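Local coordinates for BDI_3064 protein (PDB 5Z06), which hydrolyses linear beta-1,2-glucan and beta-1,2-glucooligosaccharides as an exo-type enzyme, releasing sophorose from the non-reducing end, at residues I205-W209 against A255-V259. Numbering follows the deposited sequence.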
loop_
_atom_site.group_PDB
_atom_site.type_symbol
_atom_site.label_atom_id
_atom_site.label_comp_id
_atom_site.label_asym_id
_atom_site.label_seq_id
_atom_site.Cartn_x
_atom_site.Cartn_y
_atom_site.Cartn_z
ATOM N N ILE A 205 14.626 -2.935 14.521
ATOM C CA ILE A 205 14.562 -1.759 15.335
ATOM C C ILE A 205 13.922 -0.673 14.507
ATOM O O ILE A 205 14.307 -0.425 13.371
ATOM C CB ILE A 205 15.945 -1.306 15.820
ATOM C CG1 ILE A 205 16.586 -2.451 16.599
ATOM C CG2 ILE A 205 15.804 -0.034 16.664
ATOM C CD1 ILE A 205 18.018 -2.218 17.012
ATOM N N ASP A 206 12.929 -0.039 15.097
ATOM C CA ASP A 206 12.273 1.096 14.496
ATOM C C ASP A 206 12.843 2.338 15.098
ATOM O O ASP A 206 12.863 2.471 16.321
ATOM C CB ASP A 206 10.777 1.047 14.793
ATOM C CG ASP A 206 10.058 0.064 13.924
ATOM O OD1 ASP A 206 10.418 -0.001 12.731
ATOM O OD2 ASP A 206 9.129 -0.617 14.425
ATOM N N ILE A 207 13.285 3.252 14.246
ATOM C CA ILE A 207 13.619 4.581 14.706
ATOM C C ILE A 207 12.633 5.558 14.110
ATOM O O ILE A 207 12.042 5.305 13.066
ATOM C CB ILE A 207 15.098 4.970 14.446
ATOM C CG1 ILE A 207 15.391 5.166 12.963
ATOM C CG2 ILE A 207 16.019 3.927 15.087
ATOM C CD1 ILE A 207 16.838 5.547 12.648
ATOM N N LYS A 208 12.459 6.663 14.819
ATOM C CA LYS A 208 11.529 7.702 14.463
ATOM C C LYS A 208 12.149 9.028 14.858
ATOM O O LYS A 208 12.824 9.140 15.905
ATOM C CB LYS A 208 10.202 7.531 15.219
ATOM C CG LYS A 208 9.073 8.404 14.652
ATOM C CD LYS A 208 7.865 8.533 15.577
ATOM C CE LYS A 208 6.788 9.439 14.972
ATOM N NZ LYS A 208 7.196 10.860 14.781
ATOM N N TRP A 209 11.889 10.027 14.030
ATOM C CA TRP A 209 12.413 11.350 14.241
ATOM C C TRP A 209 11.353 12.407 13.887
ATOM O O TRP A 209 10.328 12.080 13.278
ATOM C CB TRP A 209 13.701 11.520 13.431
ATOM C CG TRP A 209 13.526 11.330 11.945
ATOM C CD1 TRP A 209 13.065 12.252 11.069
ATOM C CD2 TRP A 209 13.785 10.142 11.174
ATOM N NE1 TRP A 209 13.043 11.736 9.794
ATOM C CE2 TRP A 209 13.472 10.442 9.828
ATOM C CE3 TRP A 209 14.265 8.864 11.484
ATOM C CZ2 TRP A 209 13.605 9.504 8.789
ATOM C CZ3 TRP A 209 14.411 7.933 10.449
ATOM C CH2 TRP A 209 14.075 8.258 9.122
ATOM N N ALA A 255 21.898 -2.195 18.419
ATOM C CA ALA A 255 22.301 -1.246 17.384
ATOM C C ALA A 255 22.019 0.175 17.829
ATOM O O ALA A 255 21.080 0.434 18.573
ATOM C CB ALA A 255 21.614 -1.544 16.055
ATOM N N TYR A 256 22.871 1.074 17.368
ATOM C CA TYR A 256 22.800 2.476 17.671
ATOM C C TYR A 256 22.501 3.156 16.365
ATOM O O TYR A 256 22.961 2.708 15.313
ATOM C CB TYR A 256 24.142 3.013 18.202
ATOM C CG TYR A 256 24.687 2.335 19.439
ATOM C CD1 TYR A 256 25.282 1.071 19.350
ATOM C CD2 TYR A 256 24.664 2.968 20.684
ATOM C CE1 TYR A 256 25.809 0.438 20.460
ATOM C CE2 TYR A 256 25.196 2.337 21.814
ATOM C CZ TYR A 256 25.774 1.071 21.684
ATOM O OH TYR A 256 26.307 0.393 22.746
ATOM N N TYR A 257 21.753 4.242 16.437
ATOM C CA TYR A 257 21.303 4.939 15.246
ATOM C C TYR A 257 21.431 6.449 15.367
ATOM O O TYR A 257 21.231 7.039 16.427
ATOM C CB TYR A 257 19.858 4.577 14.923
ATOM C CG TYR A 257 19.676 3.130 14.608
ATOM C CD1 TYR A 257 19.808 2.659 13.313
ATOM C CD2 TYR A 257 19.357 2.223 15.610
ATOM C CE1 TYR A 257 19.637 1.305 13.021
ATOM C CE2 TYR A 257 19.199 0.871 15.336
ATOM C CZ TYR A 257 19.328 0.422 14.043
ATOM O OH TYR A 257 19.140 -0.894 13.766
ATOM N N LYS A 258 21.712 7.049 14.224
ATOM C CA LYS A 258 22.014 8.442 14.103
ATOM C C LYS A 258 21.432 8.818 12.761
ATOM O O LYS A 258 21.615 8.094 11.774
ATOM C CB LYS A 258 23.525 8.590 14.064
ATOM C CG LYS A 258 24.107 9.776 14.783
ATOM C CD LYS A 258 25.606 9.562 15.014
ATOM C CE LYS A 258 26.325 9.206 13.712
ATOM N NZ LYS A 258 27.795 9.386 13.799
ATOM N N VAL A 259 20.743 9.946 12.709
ATOM C CA VAL A 259 20.114 10.360 11.471
ATOM C C VAL A 259 20.563 11.769 11.115
ATOM O O VAL A 259 20.619 12.651 11.974
ATOM C CB VAL A 259 18.592 10.285 11.615
ATOM C CG1 VAL A 259 17.893 10.781 10.352
ATOM C CG2 VAL A 259 18.185 8.854 11.939
#
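The ring of Y257 lies across I205 and I207, and each isoleucine meets it differently. CD1 of I205 comes to the ring edge, near its plane, 3.7 Å from Y257 CE2, and also reaches 3.8 Å to A255 CB. I207 offers its CG2 methyl obliquely, 4.2 Å from the centroid of the Y257 ring in an off-centre CH-pi contact. With chi1 at -63°, Y257 CG lies anti to the carbonyl carbon, which sends the ring along the strand toward I205, where its hydroxyl hydrogen-bonds D246 on strand 243-247. Replacing Y257 by an alanine is likely to open a gap above both isoleucines, between the sheets, and leave D246 OD2 without this hydroxyl. Farther along, I207 and V259 run alongside each other, pointing opposite ways, I207 CD1 resting 3.6 Å from V259 CG2. V259 stands nearly perpendicular to the W209 side chain, its CG1 over the indole's six-membered ring, 4.3 Å from the centroid, while L195 and Y220 join the same cluster. No hydrogen bond links the segments: their axes pass 9.0 Å apart at 27°, and the strands belong to two antiparallel sheets packed face to face, ordered 194-200, 204-210, 243-247 and 232-237, 219-225, 254-262, 275-278, consistent with a fibronectin type III-like beta sandwich.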